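Local coordinates for protein ecto-NAD+ glycohydrolase (CD38 molecule) (Bos taurus, PDB 3GH3) that is a glycosylated ectoenzyme of the CD38 type, belonging to the ADP-ribosyl cyclase family, at residues Asn170-Asn175 and Thr205-Ser210; Gln84-Lys89 and Arg156-Ala161; Asn163-Val168 and Val195-Trp200. All coordinates share one frame; numbering follows the deposited sequence.

Interaction 1: Asn170-Asn175 and Thr205-Ser210. With NAG (2-acetamido-2-deoxy-beta-D-glucopyranose), chain C.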
loop_
_atom_site.group_PDB
_atom_site.type_symbol
_atom_site.label_atom_id
_atom_site.label_comp_id
_atom_site.label_asym_id
_atom_site.label_seq_id
_atom_site.Cartn_x
_atom_site.Cartn_y
_atom_site.Cartn_z
ATOM N N ASN A 170 0.579 -8.931 -12.463
ATOM C CA ASN A 170 0.980 -8.529 -13.815
ATOM C C ASN A 170 1.434 -9.725 -14.640
ATOM O O ASN A 170 2.520 -10.261 -14.403
ATOM C CB ASN A 170 2.093 -7.492 -13.730
ATOM C CG ASN A 170 2.282 -6.717 -15.022
ATOM O OD1 ASN A 170 2.284 -7.295 -16.114
ATOM N ND2 ASN A 170 2.430 -5.387 -14.895
ATOM N N GLY A 171 0.586 -10.144 -15.582
ATOM C CA GLY A 171 0.875 -11.283 -16.442
ATOM C C GLY A 171 1.871 -10.983 -17.553
ATOM O O GLY A 171 2.194 -11.870 -18.349
ATOM N N SER A 172 2.343 -9.737 -17.614
ATOM C CA SER A 172 3.383 -9.348 -18.574
ATOM C C SER A 172 4.765 -9.217 -17.939
ATOM O O SER A 172 5.683 -8.674 -18.546
ATOM C CB SER A 172 3.015 -8.054 -19.305
ATOM O OG SER A 172 1.970 -8.273 -20.239
ATOM N N LEU A 173 4.910 -9.700 -16.712
ATOM C CA LEU A 173 6.218 -9.772 -16.073
ATOM C C LEU A 173 6.682 -11.220 -15.999
ATOM O O LEU A 173 5.879 -12.147 -16.114
ATOM C CB LEU A 173 6.173 -9.164 -14.666
ATOM C CG LEU A 173 5.841 -7.672 -14.599
ATOM C CD1 LEU A 173 5.676 -7.210 -13.151
ATOM C CD2 LEU A 173 6.909 -6.857 -15.303
ATOM N N GLU A 174 7.983 -11.410 -15.808
ATOM C CA GLU A 174 8.554 -12.740 -15.689
ATOM C C GLU A 174 7.996 -13.417 -14.451
ATOM O O GLU A 174 7.578 -14.581 -14.494
ATOM C CB GLU A 174 10.079 -12.661 -15.603
ATOM C CG GLU A 174 10.735 -12.206 -16.892
ATOM C CD GLU A 174 10.373 -13.095 -18.069
ATOM O OE1 GLU A 174 9.756 -12.592 -19.034
ATOM O OE2 GLU A 174 10.698 -14.302 -18.022
ATOM N N ASN A 175 7.993 -12.683 -13.347
ATOM C CA ASN A 175 7.378 -13.190 -12.133
ATOM C C ASN A 175 6.242 -12.295 -11.646
ATOM O O ASN A 175 6.469 -11.198 -11.139
ATOM C CB ASN A 175 8.441 -13.395 -11.062
ATOM C CG ASN A 175 9.545 -14.316 -11.533
ATOM O OD1 ASN A 175 10.682 -13.889 -11.732
ATOM N ND2 ASN A 175 9.201 -15.576 -11.765
ATOM N N THR A 205 -2.419 -5.489 -23.315
ATOM C CA THR A 205 -3.211 -5.719 -24.518
ATOM C C THR A 205 -2.316 -5.888 -25.745
ATOM O O THR A 205 -1.367 -5.129 -25.944
ATOM C CB THR A 205 -4.182 -4.562 -24.766
ATOM O OG1 THR A 205 -4.944 -4.325 -23.574
ATOM C CG2 THR A 205 -5.122 -4.892 -25.925
ATOM N N GLY A 206 -2.618 -6.892 -26.561
ATOM C CA GLY A 206 -1.883 -7.117 -27.794
ATOM C C GLY A 206 -0.563 -7.851 -27.602
ATOM O O GLY A 206 0.161 -8.092 -28.574
ATOM N N LYS A 207 -0.256 -8.223 -26.358
ATOM C CA LYS A 207 0.992 -8.926 -26.052
ATOM C C LYS A 207 0.752 -10.323 -25.494
ATOM O O LYS A 207 -0.238 -10.561 -24.815
ATOM C CB LYS A 207 1.829 -8.115 -25.053
ATOM C CG LYS A 207 2.490 -6.890 -25.674
ATOM C CD LYS A 207 3.270 -6.085 -24.648
ATOM C CE LYS A 207 4.226 -6.958 -23.842
ATOM N NZ LYS A 207 4.965 -6.176 -22.803
ATOM N N PRO A 208 1.673 -11.256 -25.768
ATOM C CA PRO A 208 1.541 -12.595 -25.181
ATOM C C PRO A 208 1.857 -12.519 -23.680
ATOM O O PRO A 208 2.764 -11.790 -23.308
ATOM C CB PRO A 208 2.647 -13.402 -25.880
ATOM C CG PRO A 208 3.220 -12.518 -26.947
ATOM C CD PRO A 208 2.902 -11.104 -26.565
ATOM N N PRO A 209 1.133 -13.268 -22.837
ATOM C CA PRO A 209 1.454 -13.295 -21.397
ATOM C C PRO A 209 2.858 -13.854 -21.129
ATOM O O PRO A 209 3.321 -14.693 -21.899
ATOM C CB PRO A 209 0.405 -14.246 -20.811
ATOM C CG PRO A 209 -0.649 -14.378 -21.852
ATOM C CD PRO A 209 0.016 -14.162 -23.174
ATOM N N SER A 210 3.499 -13.392 -20.053
ATOM C CA SER A 210 4.868 -13.760 -19.680
ATOM C C SER A 210 4.955 -14.670 -18.446
ATOM O O SER A 210 5.962 -15.350 -18.251
ATOM C CB SER A 210 5.704 -12.503 -19.414
ATOM O OG SER A 210 5.603 -11.567 -20.474
HETATM C C1 NAG C . 2.868 -4.650 -16.062
HETATM C C2 NAG C . 1.757 -3.651 -16.430
HETATM C C3 NAG C . 2.196 -2.583 -17.428
HETATM C C4 NAG C . 3.580 -2.031 -17.103
HETATM C C5 NAG C . 4.537 -3.179 -16.833
HETATM C C6 NAG C . 5.944 -2.683 -16.534
HETATM C C7 NAG C . -0.523 -4.463 -16.359
HETATM C C8 NAG C . -1.640 -5.163 -17.089
HETATM N N2 NAG C . 0.645 -4.396 -16.978
HETATM O O3 NAG C . 1.254 -1.543 -17.478
HETATM O O4 NAG C . 4.008 -1.278 -18.222
HETATM O O5 NAG C . 4.066 -3.954 -15.753
HETATM O O6 NAG C . 5.926 -1.998 -15.304
HETATM O O7 NAG C . -0.695 -3.979 -15.244
HETATM O O HOH W 1 3.358 -9.739 -21.908
HETATM O O HOH W 2 7.810 -16.634 -16.267
#
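Gly171 and Ser210 supply the direct backbone link between two surface loops. Ser210 N donates to Gly171 O at 2.6 Å, an almost linear bond (172° at the hydrogen). Pro209, one residue before Ser210, sets its CA 3.4 Å from Gly171 O. Packing beyond this is slight and is centred on the small Ser210. Its CB lies 3.3 Å from Leu173 O, and the chain of Glu174, bent at chi2, brings OE1 loosely to 4.1 Å from Ser210 CB. Pro208 and Pro209 suit an irregular segment of this sort, since their rings restrict the backbone while their carbonyls remain able to accept bonds.

Water does the rest of the joining. One molecule donates to Pro208 O at 2.6 Å and also bonds to the hydroxyls of Ser172 and Ser210, so three polar groups from both loops share it. A second donates to Glu174 O and Ser210 O, at 2.7 and 3.0 Å. Charge enters through Asp204, just before the second loop: it forms a salt bridge with Lys207 NZ, its backbone N bonds to Ser172 OG, and its carboxylate reaches the sugar.

That sugar, an N-acetylglucosamine, is attached covalently through its C1 to Asn170 ND2. With CG anti to the backbone N (chi1 -163°), the Asn170 amide turns its OD1 back over the loop, where it accepts from Ser172 N at 2.9 Å in the carbonyl plane. The ND2 carries the sugar and also donates to Lys89 O. A type I beta turn from Asn170 to Leu173 carries this Asx turn, and the sequence Asn170-Gly171-Ser172 is the Asn-X-Ser sequon of an N-glycosylation site.

Interaction 2: Gln84-Lys89 and Arg156-Ala161. With NAG (2-acetamido-2-deoxy-beta-D-glucopyranose), chain C.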
loop_
_atom_site.group_PDB
_atom_site.type_symbol
_atom_site.label_atom_id
_atom_site.label_comp_id
_atom_site.label_asym_id
_atom_site.label_seq_id
_atom_site.Cartn_x
_atom_site.Cartn_y
_atom_site.Cartn_z
ATOM N N GLN A 84 -12.126 -6.236 -0.471
ATOM C CA GLN A 84 -10.723 -5.826 -0.535
ATOM C C GLN A 84 -9.979 -6.273 -1.790
ATOM O O GLN A 84 -10.125 -7.408 -2.221
ATOM C CB GLN A 84 -9.965 -6.355 0.662
ATOM C CG GLN A 84 -9.541 -5.287 1.594
ATOM C CD GLN A 84 -9.031 -5.848 2.877
ATOM O OE1 GLN A 84 -7.811 -5.948 3.090
ATOM N NE2 GLN A 84 -9.954 -6.211 3.760
ATOM N N VAL A 85 -9.174 -5.369 -2.348
ATOM C CA VAL A 85 -8.363 -5.656 -3.525
ATOM C C VAL A 85 -6.900 -5.389 -3.197
ATOM O O VAL A 85 -6.536 -4.284 -2.784
ATOM C CB VAL A 85 -8.777 -4.790 -4.739
ATOM C CG1 VAL A 85 -7.840 -5.043 -5.935
ATOM C CG2 VAL A 85 -10.218 -5.082 -5.132
ATOM N N PHE A 86 -6.074 -6.418 -3.344
ATOM C CA PHE A 86 -4.627 -6.274 -3.281
ATOM C C PHE A 86 -4.066 -6.167 -4.708
ATOM O O PHE A 86 -4.749 -6.512 -5.670
ATOM C CB PHE A 86 -4.022 -7.479 -2.571
ATOM C CG PHE A 86 -4.482 -7.622 -1.142
ATOM C CD1 PHE A 86 -3.743 -7.070 -0.105
ATOM C CD2 PHE A 86 -5.675 -8.267 -0.845
ATOM C CE1 PHE A 86 -4.171 -7.186 1.209
ATOM C CE2 PHE A 86 -6.113 -8.383 0.470
ATOM C CZ PHE A 86 -5.363 -7.845 1.491
ATOM N N TRP A 87 -2.841 -5.669 -4.846
ATOM C CA TRP A 87 -2.259 -5.513 -6.179
ATOM C C TRP A 87 -0.752 -5.407 -6.081
ATOM O O TRP A 87 -0.217 -5.064 -5.038
ATOM C CB TRP A 87 -2.838 -4.284 -6.887
ATOM C CG TRP A 87 -2.567 -2.986 -6.174
ATOM C CD1 TRP A 87 -3.352 -2.383 -5.212
ATOM C CD2 TRP A 87 -1.438 -2.119 -6.369
ATOM N NE1 TRP A 87 -2.767 -1.197 -4.803
ATOM C CE2 TRP A 87 -1.588 -1.022 -5.487
ATOM C CE3 TRP A 87 -0.312 -2.167 -7.196
ATOM C CZ2 TRP A 87 -0.660 0.016 -5.423
ATOM C CZ3 TRP A 87 0.614 -1.137 -7.123
ATOM C CH2 TRP A 87 0.430 -0.059 -6.245
ATOM N N SER A 88 -0.065 -5.694 -7.176
ATOM C CA SER A 88 1.386 -5.626 -7.186
ATOM C C SER A 88 1.801 -5.441 -8.637
ATOM O O SER A 88 1.467 -6.266 -9.473
ATOM C CB SER A 88 1.980 -6.917 -6.610
ATOM O OG SER A 88 3.391 -6.960 -6.762
ATOM N N LYS A 89 2.467 -4.323 -8.923
ATOM C CA LYS A 89 2.958 -3.983 -10.269
ATOM C C LYS A 89 1.835 -3.764 -11.285
ATOM O O LYS A 89 2.051 -3.847 -12.498
ATOM C CB LYS A 89 3.947 -5.035 -10.772
ATOM C CG LYS A 89 5.138 -5.243 -9.857
ATOM C CD LYS A 89 5.990 -3.986 -9.793
ATOM C CE LYS A 89 7.215 -4.188 -8.916
ATOM N NZ LYS A 89 7.964 -2.908 -8.752
ATOM N N ARG A 156 -1.982 -4.109 8.581
ATOM C CA ARG A 156 -3.308 -3.947 9.182
ATOM C C ARG A 156 -4.415 -4.226 8.167
ATOM O O ARG A 156 -5.398 -4.896 8.475
ATOM C CB ARG A 156 -3.463 -2.544 9.789
ATOM C CG ARG A 156 -2.850 -2.393 11.184
ATOM C CD ARG A 156 -3.533 -3.312 12.212
ATOM N NE ARG A 156 -4.893 -2.884 12.551
ATOM C CZ ARG A 156 -5.184 -1.938 13.444
ATOM N NH1 ARG A 156 -4.214 -1.301 14.090
ATOM N NH2 ARG A 156 -6.445 -1.612 13.688
ATOM N N PHE A 157 -4.247 -3.695 6.958
ATOM C CA PHE A 157 -5.157 -3.941 5.839
ATOM C C PHE A 157 -5.298 -5.451 5.587
ATOM O O PHE A 157 -6.411 -5.966 5.499
ATOM C CB PHE A 157 -4.615 -3.184 4.619
ATOM C CG PHE A 157 -5.483 -3.236 3.380
ATOM C CD1 PHE A 157 -6.697 -2.547 3.315
ATOM C CD2 PHE A 157 -5.031 -3.907 2.244
ATOM C CE1 PHE A 157 -7.470 -2.542 2.127
ATOM C CE2 PHE A 157 -5.795 -3.917 1.067
ATOM C CZ PHE A 157 -7.027 -3.236 1.020
ATOM N N ALA A 158 -4.183 -6.182 5.511
ATOM C CA ALA A 158 -4.264 -7.631 5.299
ATOM C C ALA A 158 -4.989 -8.371 6.444
ATOM O O ALA A 158 -5.860 -9.201 6.212
ATOM C CB ALA A 158 -2.857 -8.228 5.100
ATOM N N GLU A 159 -4.576 -8.094 7.676
ATOM C CA GLU A 159 -5.138 -8.747 8.849
ATOM C C GLU A 159 -6.644 -8.526 8.884
ATOM O O GLU A 159 -7.399 -9.361 9.379
ATOM C CB GLU A 159 -4.494 -8.180 10.129
ATOM C CG GLU A 159 -3.024 -8.538 10.275
ATOM C CD GLU A 159 -2.359 -7.893 11.483
ATOM O OE1 GLU A 159 -2.540 -6.675 11.701
ATOM O OE2 GLU A 159 -1.633 -8.610 12.206
ATOM N N SER A 160 -7.067 -7.385 8.360
ATOM C CA SER A 160 -8.462 -6.967 8.406
ATOM C C SER A 160 -9.338 -7.730 7.415
ATOM O O SER A 160 -10.573 -7.764 7.560
ATOM C CB SER A 160 -8.551 -5.452 8.157
ATOM O OG SER A 160 -9.697 -5.100 7.398
ATOM N N ALA A 161 -8.712 -8.347 6.408
ATOM C CA ALA A 161 -9.459 -8.974 5.304
ATOM C C ALA A 161 -10.372 -10.107 5.768
ATOM O O ALA A 161 -9.976 -10.912 6.606
ATOM C CB ALA A 161 -8.498 -9.501 4.217
HETATM C C1 NAG C . 2.868 -4.650 -16.062
HETATM C C2 NAG C . 1.757 -3.651 -16.430
HETATM C C3 NAG C . 2.196 -2.583 -17.428
HETATM C C4 NAG C . 3.580 -2.031 -17.103
HETATM C C5 NAG C . 4.537 -3.179 -16.833
HETATM C C6 NAG C . 5.944 -2.683 -16.534
HETATM C C7 NAG C . -0.523 -4.463 -16.359
HETATM C C8 NAG C . -1.640 -5.163 -17.089
HETATM N N2 NAG C . 0.645 -4.396 -16.978
HETATM O O3 NAG C . 1.254 -1.543 -17.478
HETATM O O4 NAG C . 4.008 -1.278 -18.222
HETATM O O5 NAG C . 4.066 -3.954 -15.753
HETATM O O6 NAG C . 5.926 -1.998 -15.304
HETATM O O7 NAG C . -0.695 -3.979 -15.244
#
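Two phenylalanine rings, Phe86 from a strand and Phe157 from a helix, meet as an offset edge-to-face pair. Their centroids are 5.1 Å apart and their planes inclined at 60°; the two side chains run antiparallel alongside each other. Phe157 supplies the edge: its CE2 lies above one face of Phe86, displaced toward the rim, and its CD2 comes within 3.5 Å of Phe86 CE1. Phe157 is brought there by a chi1 of -176°, which sets CG anti to the backbone N and carries the ring from the helix toward the strand.

Gln84 approaches Phe157 from the other direction. Its aliphatic CG touches the ring tip, 3.3 Å from Phe157 CZ, and the end of the side chain lies over one face of the ring, its plane inclined to it. The length of glutamine suits this position, because it lets CG and the amide group span the Phe157 ring toward Ala161.

The contact places the C-terminal end of helix 145-160 against strand 85-87, an outermost strand of the four-stranded parallel sheet in this alpha/beta fold. Their short axes pass 10.6 Å apart at 135°, a gap filled by the aromatic rings. Small residues let the strand side chains come in: the edge of Phe86 meets backbone and methyl groups, with CZ 4.0 Å from Ala158 CA and 4.5 Å from Ala161 CB. Val85 O lies in the plane of the Phe157 ring, at its edge, 3.9 Å from CE2. Glu187 of helix 182-187 touches Phe86, Phe157 and Ala158, covering this largely apolar junction from a third element.

Interaction 3: Asn163-Val168 and Val195-Trp200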
loop_
_atom_site.group_PDB
_atom_site.type_symbol
_atom_site.label_atom_id
_atom_site.label_comp_id
_atom_site.label_asym_id
_atom_site.label_seq_id
_atom_site.Cartn_x
_atom_site.Cartn_y
_atom_site.Cartn_z
ATOM N N ASN A 163 -13.679 -13.010 4.199
ATOM C CA ASN A 163 -14.338 -13.626 3.042
ATOM C C ASN A 163 -13.424 -13.596 1.798
ATOM O O ASN A 163 -12.232 -13.845 1.909
ATOM C CB ASN A 163 -15.720 -13.006 2.788
ATOM C CG ASN A 163 -16.699 -13.256 3.955
ATOM O OD1 ASN A 163 -16.458 -14.105 4.801
ATOM N ND2 ASN A 163 -17.790 -12.509 3.991
ATOM N N THR A 164 -13.967 -13.281 0.630
ATOM C CA THR A 164 -13.157 -13.339 -0.588
ATOM C C THR A 164 -12.367 -12.061 -0.827
ATOM O O THR A 164 -12.909 -10.960 -0.730
ATOM C CB THR A 164 -14.016 -13.674 -1.821
ATOM O OG1 THR A 164 -14.553 -14.989 -1.662
ATOM C CG2 THR A 164 -13.167 -13.650 -3.082
ATOM N N VAL A 165 -11.073 -12.217 -1.095
ATOM C CA VAL A 165 -10.215 -11.079 -1.415
ATOM C C VAL A 165 -9.634 -11.337 -2.797
ATOM O O VAL A 165 -9.505 -12.479 -3.212
ATOM C CB VAL A 165 -9.059 -10.906 -0.398
ATOM C CG1 VAL A 165 -9.591 -10.937 1.031
ATOM C CG2 VAL A 165 -8.036 -11.999 -0.566
ATOM N N ARG A 166 -9.319 -10.273 -3.517
ATOM C CA ARG A 166 -8.726 -10.415 -4.841
ATOM C C ARG A 166 -7.364 -9.746 -4.907
ATOM O O ARG A 166 -7.149 -8.728 -4.266
ATOM C CB ARG A 166 -9.663 -9.823 -5.879
ATOM C CG ARG A 166 -10.747 -10.796 -6.278
ATOM C CD ARG A 166 -11.952 -10.098 -6.840
ATOM N NE ARG A 166 -12.760 -9.499 -5.790
ATOM C CZ ARG A 166 -14.076 -9.349 -5.870
ATOM N NH1 ARG A 166 -14.723 -9.766 -6.951
ATOM N NH2 ARG A 166 -14.741 -8.791 -4.870
ATOM N N VAL A 167 -6.435 -10.328 -5.665
ATOM C CA VAL A 167 -5.157 -9.678 -5.895
ATOM C C VAL A 167 -4.984 -9.552 -7.403
ATOM O O VAL A 167 -5.282 -10.494 -8.155
ATOM C CB VAL A 167 -3.977 -10.411 -5.225
ATOM C CG1 VAL A 167 -3.787 -11.813 -5.783
ATOM C CG2 VAL A 167 -2.709 -9.619 -5.399
ATOM N N VAL A 168 -4.585 -8.363 -7.843
ATOM C CA VAL A 168 -4.357 -8.119 -9.269
ATOM C C VAL A 168 -2.860 -8.140 -9.546
ATOM O O VAL A 168 -2.123 -7.324 -9.010
ATOM C CB VAL A 168 -4.923 -6.780 -9.709
ATOM C CG1 VAL A 168 -4.613 -6.547 -11.227
ATOM C CG2 VAL A 168 -6.423 -6.726 -9.430
ATOM N N VAL A 195 -10.250 -16.883 4.903
ATOM C CA VAL A 195 -10.189 -15.974 3.760
ATOM C C VAL A 195 -9.986 -16.815 2.502
ATOM O O VAL A 195 -9.330 -17.863 2.543
ATOM C CB VAL A 195 -9.045 -14.942 3.914
ATOM C CG1 VAL A 195 -8.614 -14.371 2.555
ATOM C CG2 VAL A 195 -9.482 -13.826 4.846
ATOM N N GLU A 196 -10.580 -16.371 1.403
ATOM C CA GLU A 196 -10.385 -16.993 0.105
ATOM C C GLU A 196 -9.780 -15.956 -0.846
ATOM O O GLU A 196 -10.368 -14.906 -1.080
ATOM C CB GLU A 196 -11.719 -17.493 -0.450
ATOM C CG GLU A 196 -12.324 -18.624 0.371
ATOM C CD GLU A 196 -13.429 -19.364 -0.363
ATOM O OE1 GLU A 196 -13.662 -19.078 -1.558
ATOM O OE2 GLU A 196 -14.065 -20.237 0.262
ATOM N N LEU A 197 -8.611 -16.257 -1.385
ATOM C CA LEU A 197 -7.925 -15.323 -2.262
ATOM C C LEU A 197 -8.058 -15.744 -3.721
ATOM O O LEU A 197 -7.763 -16.894 -4.082
ATOM C CB LEU A 197 -6.454 -15.247 -1.879
ATOM C CG LEU A 197 -5.519 -14.392 -2.738
ATOM C CD1 LEU A 197 -5.801 -12.944 -2.519
ATOM C CD2 LEU A 197 -4.077 -14.679 -2.375
ATOM N N GLU A 198 -8.502 -14.808 -4.550
ATOM C CA GLU A 198 -8.546 -15.008 -5.987
ATOM C C GLU A 198 -7.479 -14.117 -6.629
ATOM O O GLU A 198 -7.521 -12.904 -6.471
ATOM C CB GLU A 198 -9.933 -14.652 -6.513
ATOM C CG GLU A 198 -11.038 -15.517 -5.948
ATOM C CD GLU A 198 -12.417 -15.110 -6.433
ATOM O OE1 GLU A 198 -12.522 -14.091 -7.153
ATOM O OE2 GLU A 198 -13.396 -15.815 -6.095
ATOM N N ALA A 199 -6.516 -14.725 -7.329
ATOM C CA ALA A 199 -5.475 -13.981 -8.038
ATOM C C ALA A 199 -5.813 -13.861 -9.525
ATOM O O ALA A 199 -6.182 -14.847 -10.152
ATOM C CB ALA A 199 -4.120 -14.666 -7.869
ATOM N N TRP A 200 -5.688 -12.653 -10.069
ATOM C CA TRP A 200 -5.886 -12.396 -11.497
ATOM C C TRP A 200 -4.568 -11.945 -12.125
ATOM O O TRP A 200 -3.985 -10.939 -11.701
ATOM C CB TRP A 200 -6.944 -11.305 -11.676
ATOM C CG TRP A 200 -8.309 -11.735 -11.222
ATOM C CD1 TRP A 200 -8.848 -11.598 -9.972
ATOM C CD2 TRP A 200 -9.305 -12.373 -12.020
ATOM N NE1 TRP A 200 -10.124 -12.117 -9.949
ATOM C CE2 TRP A 200 -10.427 -12.596 -11.196
ATOM C CE3 TRP A 200 -9.360 -12.771 -13.355
ATOM C CZ2 TRP A 200 -11.582 -13.207 -11.663
ATOM C CZ3 TRP A 200 -10.511 -13.378 -13.818
ATOM C CH2 TRP A 200 -11.605 -13.589 -12.973
#
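Asn163 starts the pairing from the loop before its strand: its O accepts from Glu196 N at 3.1 Å, with the donor well above the carbonyl plane. Thr164 follows, on the same side of the sheet as Glu196 and Glu198. Its CG2 methyl lies 3.7 Å from Glu198 OE2, while its CA makes a close approach to Glu196 O. Both glutamates give their carboxylates to Arg233 of the next strand, which satisfies two neighbouring acids with one guanidinium.

Val165 uses both backbone groups: its N donates to Glu196 O at 2.8 Å and its O receives Glu198 N at 2.9 Å. On the face of Leu197, Val167 and Ala199 its CG1 touches Val195 CG1 at 3.9 Å, the two side chains crossing at about a right angle. One residue thus bonds to the two residues flanking its partner Leu197, as parallel strands do. Here they are the inner pair of a four-stranded parallel sheet and the two strands of a beta-alpha-beta unit with helix 182-187.

Arg166 turns its backbone bonds to strand 85-87 and its side chain to the side of the acids. It runs beside Glu198, pointing the same way, but the planes of guanidinium and carboxylate stand at 82° and the charged atoms do not meet. Its methylene CG lies instead in the plane of the Trp200 ring, at the edge, 4.0 Å from NE1; this buried indole nitrogen has no hydrogen-bonding partner in the model.

Val167 repeats the bonding of Val165, to Glu198 O and Trp200 N. A chi1 of 63° puts its CG1 between backbone N and carbonyl carbon, where it meets the Ala199 methyl at 3.5 Å. Val168 is in register with Trp200, but packs its side chain on helix 91-101; the Trp200 ring meets Phe243.

Interactions 2 and 3 lie side by side, with centres 9 Å apart, and share the four-stranded parallel sheet: strand 85-87 is hydrogen-bonded to strand 164-170, through Phe86 N to Arg166 O at 2.7 Å among others. Helix 145-160 leads straight into strand 164-170. Interaction 1 lies where strands 164-170 and 196-203 run out into loops, its centre about 20 Å from that of interaction 3 and 22 Å from that of interaction 2; its segments alternate with those of interaction 3 along the chain, whereas interaction 2 closes earlier. The Lys89-Asn170 bond joins the edge strand's exit to the glycosylated loop. These loops grow from the ends of strands whose other parts form the core sheet.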